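PDB 5IZ5: cytosolic phospholipase A2 delta from Homo sapiens, which hydrolyses glycerophospholipids at the sn-2 position in a calcium-dependent manner, releasing a free fatty acid, with a preference for linoleic acid. Local coordinates for residues L223-L227 against A241-T245; C278-V284 against F510-L515. The protein carries 3 engineered substitutions. All coordinates share one frame; numbering follows the deposited sequence.

Interaction 1 of 2, residues L223-L227 against A241-T245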
loop_
_atom_site.group_PDB
_atom_site.type_symbol
_atom_site.label_atom_id
_atom_site.label_comp_id
_atom_site.label_asym_id
_atom_site.label_seq_id
_atom_site.Cartn_x
_atom_site.Cartn_y
_atom_site.Cartn_z
ATOM N N LEU B 223 16.846 -6.530 30.260
ATOM C CA LEU B 223 17.956 -5.974 29.510
ATOM C C LEU B 223 19.228 -6.639 30.005
ATOM O O LEU B 223 19.534 -6.586 31.201
ATOM C CB LEU B 223 18.077 -4.467 29.723
ATOM C CG LEU B 223 19.314 -3.866 29.032
ATOM C CD1 LEU B 223 18.988 -3.415 27.620
ATOM C CD2 LEU B 223 19.894 -2.717 29.838
ATOM N N SER B 224 19.974 -7.251 29.092
ATOM C CA SER B 224 21.290 -7.795 29.422
ATOM C C SER B 224 22.384 -6.978 28.745
ATOM O O SER B 224 22.225 -6.537 27.605
ATOM C CB SER B 224 21.391 -9.260 29.020
ATOM O OG SER B 224 21.409 -9.401 27.616
ATOM N N GLY B 225 23.487 -6.776 29.464
ATOM C CA GLY B 225 24.598 -5.947 29.005
ATOM C C GLY B 225 25.935 -6.625 29.242
ATOM O O GLY B 225 26.150 -7.256 30.281
ATOM N N ARG B 226 26.845 -6.480 28.286
ATOM C CA ARG B 226 28.177 -7.059 28.421
ATOM C C ARG B 226 29.186 -6.381 27.502
ATOM O O ARG B 226 28.822 -5.776 26.483
ATOM C CB ARG B 226 28.170 -8.570 28.180
ATOM C CG ARG B 226 27.691 -8.992 26.798
ATOM C CD ARG B 226 28.503 -10.147 26.234
ATOM N NE ARG B 226 27.965 -11.446 26.642
ATOM C CZ ARG B 226 28.541 -12.309 27.488
ATOM N NH1 ARG B 226 29.710 -12.053 28.078
ATOM N NH2 ARG B 226 27.924 -13.457 27.749
ATOM N N LEU B 227 30.454 -6.494 27.882
ATOM C CA LEU B 227 31.564 -5.958 27.103
ATOM C C LEU B 227 32.374 -7.091 26.491
ATOM O O LEU B 227 32.730 -8.044 27.181
ATOM C CB LEU B 227 32.466 -5.100 27.992
ATOM C CG LEU B 227 32.380 -3.569 27.963
ATOM C CD1 LEU B 227 31.302 -3.007 27.048
ATOM C CD2 LEU B 227 32.227 -3.019 29.374
ATOM N N ALA B 241 34.332 -11.220 30.071
ATOM C CA ALA B 241 33.722 -10.623 31.257
ATOM C C ALA B 241 32.271 -11.045 31.419
ATOM O O ALA B 241 31.596 -11.367 30.443
ATOM C CB ALA B 241 33.802 -9.111 31.193
ATOM N N GLY B 242 31.792 -11.018 32.658
ATOM C CA GLY B 242 30.430 -11.401 32.954
ATOM C C GLY B 242 29.423 -10.388 32.440
ATOM O O GLY B 242 29.732 -9.201 32.312
ATOM N N TYR B 243 28.220 -10.860 32.139
ATOM C CA TYR B 243 27.144 -9.977 31.708
ATOM C C TYR B 243 26.245 -9.623 32.880
ATOM O O TYR B 243 26.117 -10.388 33.839
ATOM C CB TYR B 243 26.321 -10.614 30.581
ATOM C CG TYR B 243 25.466 -11.770 31.041
ATOM C CD1 TYR B 243 24.227 -11.556 31.639
ATOM C CD2 TYR B 243 25.901 -13.080 30.889
ATOM C CE1 TYR B 243 23.446 -12.615 32.074
ATOM C CE2 TYR B 243 25.131 -14.145 31.319
ATOM C CZ TYR B 243 23.904 -13.906 31.909
ATOM O OH TYR B 243 23.135 -14.957 32.340
ATOM N N LEU B 244 25.633 -8.450 32.802
ATOM C CA LEU B 244 24.680 -8.012 33.799
ATOM C C LEU B 244 23.285 -8.000 33.207
ATOM O O LEU B 244 23.113 -7.691 32.032
ATOM C CB LEU B 244 25.056 -6.628 34.311
ATOM C CG LEU B 244 24.354 -5.347 33.854
ATOM C CD1 LEU B 244 24.895 -4.198 34.684
ATOM C CD2 LEU B 244 24.551 -5.041 32.375
ATOM N N THR B 245 22.296 -8.324 34.031
ATOM C CA THR B 245 20.900 -8.295 33.602
ATOM C C THR B 245 20.054 -7.452 34.536
ATOM O O THR B 245 20.200 -7.533 35.750
ATOM C CB THR B 245 20.265 -9.693 33.469
ATOM O OG1 THR B 245 18.857 -9.541 33.258
ATOM C CG2 THR B 245 20.469 -10.554 34.699
HETATM O O HOH W 1 30.848 -7.527 30.370
#
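Arg226 and Tyr243 both place CG between the backbone N and the carbonyl carbon, with chi1 60° and 71°, and their CB atoms meet at 3.7 Å. Arg226 lies on strand 221-228, and Tyr243 comes just before the paired residue Leu244. The antiparallel beta sheet runs 200-204, 188-193, 221-228, 244-248, the last outermost, in what may be a second C2 domain. The Arg226 chain then bends at chi2 and chi3. This folds the guanidinium back, so that CB of Tyr243 lies over the centre of one of its faces. The guanidinium and phenol planes are 60° apart, so the two groups do not stack.

Gly225 and Leu244 form a hydrogen-bonded antiparallel pair. Gly225 N donates to Leu244 O at 2.8 Å, and Leu244 N returns a bond of the same length to Gly225 O. Ser224 and Thr245 make the adjoining non-hydrogen-bonded pair. Here the alpha carbon of Thr245 lies 3.2 Å from Leu223 O in a CA-H...O contact. Methyl CD2 of Leu244 packs 3.5 Å from Gly225 CA, and a side chain on Gly225 would collide with it. Leu244 and Leu227 also touch strand 255-263 through Val261. Thr245 OG1 is hydrogen-bonded to Glu222. Beyond the paired residues the chains are joined by a water, which accepts from Leu227 N and donates to Gly242 O at 2.8 Å.

Interaction 2 of 2, residues C278-V284 against F510-L515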
loop_
_atom_site.group_PDB
_atom_site.type_symbol
_atom_site.label_atom_id
_atom_site.label_comp_id
_atom_site.label_asym_id
_atom_site.label_seq_id
_atom_site.Cartn_x
_atom_site.Cartn_y
_atom_site.Cartn_z
ATOM N N CYS B 278 6.322 5.149 27.260
ATOM C CA CYS B 278 6.375 5.901 26.014
ATOM C C CYS B 278 5.133 6.791 25.995
ATOM O O CYS B 278 4.065 6.367 26.435
ATOM C CB CYS B 278 6.352 4.974 24.812
ATOM S SG CYS B 278 7.795 3.883 24.615
ATOM N N PRO B 279 5.255 8.030 25.504
ATOM C CA PRO B 279 4.042 8.855 25.371
ATOM C C PRO B 279 2.974 8.143 24.535
ATOM O O PRO B 279 3.320 7.480 23.551
ATOM C CB PRO B 279 4.534 10.107 24.650
ATOM C CG PRO B 279 6.019 10.120 24.811
ATOM C CD PRO B 279 6.478 8.720 25.067
ATOM N N GLU B 280 1.700 8.267 24.914
ATOM C CA GLU B 280 0.612 7.593 24.182
ATOM C C GLU B 280 0.145 8.384 22.946
ATOM O O GLU B 280 -1.059 8.576 22.735
ATOM C CB GLU B 280 -0.588 7.288 25.091
ATOM C CG GLU B 280 -0.315 6.338 26.234
ATOM C CD GLU B 280 -1.584 5.730 26.831
ATOM O OE1 GLU B 280 -2.550 5.452 26.075
ATOM O OE2 GLU B 280 -1.613 5.513 28.063
ATOM N N GLU B 281 1.094 8.841 22.131
ATOM C CA GLU B 281 0.763 9.494 20.863
ATOM C C GLU B 281 1.444 8.817 19.685
ATOM O O GLU B 281 2.650 8.599 19.667
ATOM C CB GLU B 281 1.109 10.980 20.865
ATOM C CG GLU B 281 0.535 11.728 19.638
ATOM C CD GLU B 281 0.531 13.245 19.774
ATOM O OE1 GLU B 281 1.391 13.778 20.516
ATOM O OE2 GLU B 281 -0.330 13.905 19.124
ATOM N N LEU B 282 0.623 8.566 18.685
ATOM C CA LEU B 282 0.949 7.772 17.520
ATOM C C LEU B 282 1.180 8.664 16.323
ATOM O O LEU B 282 0.508 9.672 16.163
ATOM C CB LEU B 282 -0.238 6.845 17.259
ATOM C CG LEU B 282 -0.192 5.424 17.815
ATOM C CD1 LEU B 282 0.598 5.282 19.116
ATOM C CD2 LEU B 282 -1.605 4.892 17.968
ATOM N N ALA B 283 2.147 8.297 15.487
ATOM C CA ALA B 283 2.302 8.910 14.180
ATOM C C ALA B 283 1.314 8.282 13.189
ATOM O O ALA B 283 0.957 8.891 12.189
ATOM C CB ALA B 283 3.730 8.753 13.687
ATOM N N VAL B 284 0.866 7.066 13.472
ATOM C CA VAL B 284 -0.124 6.400 12.624
ATOM C C VAL B 284 -1.542 6.724 13.114
ATOM O O VAL B 284 -1.868 6.471 14.274
ATOM C CB VAL B 284 0.113 4.869 12.594
ATOM C CG1 VAL B 284 -0.907 4.175 11.700
ATOM C CG2 VAL B 284 1.526 4.560 12.110
ATOM N N PHE B 510 8.597 2.512 11.322
ATOM C CA PHE B 510 7.652 2.623 12.408
ATOM C C PHE B 510 7.685 1.386 13.269
ATOM O O PHE B 510 8.098 0.311 12.820
ATOM C CB PHE B 510 6.226 2.758 11.857
ATOM C CG PHE B 510 5.952 4.063 11.160
ATOM C CD1 PHE B 510 5.237 5.069 11.798
ATOM C CD2 PHE B 510 6.389 4.282 9.863
ATOM C CE1 PHE B 510 4.968 6.263 11.154
ATOM C CE2 PHE B 510 6.120 5.476 9.213
ATOM C CZ PHE B 510 5.406 6.464 9.862
ATOM N N PHE B 511 7.221 1.544 14.506
ATOM C CA PHE B 511 6.951 0.419 15.385
ATOM C C PHE B 511 5.790 0.741 16.328
ATOM O O PHE B 511 5.807 1.739 17.049
ATOM C CB PHE B 511 8.180 0.048 16.202
ATOM C CG PHE B 511 7.937 -1.087 17.156
ATOM C CD1 PHE B 511 7.875 -0.865 18.529
ATOM C CD2 PHE B 511 7.733 -2.369 16.677
ATOM C CE1 PHE B 511 7.633 -1.911 19.407
ATOM C CE2 PHE B 511 7.491 -3.423 17.547
ATOM C CZ PHE B 511 7.437 -3.190 18.912
ATOM N N MET B 512 4.781 -0.121 16.317
ATOM C CA MET B 512 3.584 0.044 17.143
ATOM C C MET B 512 2.963 1.436 16.996
ATOM O O MET B 512 2.513 2.040 17.976
ATOM C CB MET B 512 3.901 -0.250 18.612
ATOM C CG MET B 512 2.690 -0.585 19.467
ATOM S SD MET B 512 2.005 -2.183 19.074
ATOM C CE MET B 512 3.252 -3.277 19.755
ATOM N N GLY B 513 2.943 1.938 15.763
ATOM C CA GLY B 513 2.309 3.206 15.467
ATOM C C GLY B 513 3.177 4.415 15.717
ATOM O O GLY B 513 2.769 5.524 15.376
ATOM N N ARG B 514 4.363 4.215 16.302
ATOM C CA ARG B 514 5.312 5.308 16.537
ATOM C C ARG B 514 6.363 5.380 15.440
ATOM O O ARG B 514 6.817 4.362 14.917
ATOM C CB ARG B 514 6.039 5.153 17.877
ATOM C CG ARG B 514 5.241 5.606 19.087
ATOM C CD ARG B 514 4.366 4.501 19.627
ATOM N NE ARG B 514 3.760 4.855 20.905
ATOM C CZ ARG B 514 2.854 4.115 21.536
ATOM N NH1 ARG B 514 2.425 2.980 20.998
ATOM N NH2 ARG B 514 2.364 4.515 22.707
ATOM N N LEU B 515 6.757 6.602 15.115
ATOM C CA LEU B 515 7.825 6.836 14.159
ATOM C C LEU B 515 9.167 6.479 14.801
ATOM O O LEU B 515 9.526 7.049 15.824
ATOM C CB LEU B 515 7.800 8.300 13.729
ATOM C CG LEU B 515 8.913 8.769 12.800
ATOM C CD1 LEU B 515 8.809 8.075 11.452
ATOM C CD2 LEU B 515 8.841 10.279 12.652
#
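Gly513 O is gripped by two consecutive amides of the 278-284 loop. Ala283 N donates to Gly513 O at 2.8 Å, and Val284 N to the same Gly513 O at 3.1 Å. The first bond is bent, with 130° at the hydrogen. Gly513 belongs to a type I' turn from Phe511 to Arg514. It has positive phi, and a CB here would run into Leu282 CG.

Arg514 binds the other end of the loop. Its CG is anti to the carbonyl carbon (chi1 -80°), and a bend at chi2 turns the extended end toward Pro279. Arg514 NH2 donates to Pro279 O at 3.2 Å, with the acceptor close to the guanidinium plane. NH1 bonds back to Met512 O within its own turn. Leu282 CD1 lies over one guanidinium face, 3.5 Å from Arg514 CZ. NE is buried and has no polar partner in the model. With an alanine here, Pro279 O is likely to lose this donor, and a gap to open under Leu282 CD1.

Ala283 CB meets the edge of the Phe510 ring at CE1 (3.8 Å), while Val284 CG2 approaches CD1 of the same ring obliquely. The disulfide from Cys278 to Cys167 ties the start of the loop to strand 160-172. The contact thus presses a beta hairpin with a two-residue loop, closed by its type I' turn, against the segment leading from strand 266-277 into strand 285-286.

Overall arrangement
Both contacts are partly buried, but they join different elements. Interaction 1 pairs two neighbouring strands of one beta sheet, in what may be a second C2 domain, far from the centre of the chain. Interaction 2 lies in the phospholipase part of the chain, nearer that centre, and brings together segments 226 residues apart. Regular backbone pairing dominates the first. The second relies on a turn carbonyl, an arginine bond to a loop carbonyl and apolar packing. The setting of the arginines differs too: Arg226 is partly exposed, whereas Arg514 is buried and bonds through NH2 and NH1. The two centres are about 29 Å apart and the contacts do not touch. Neither is near the nucleophile Ser365.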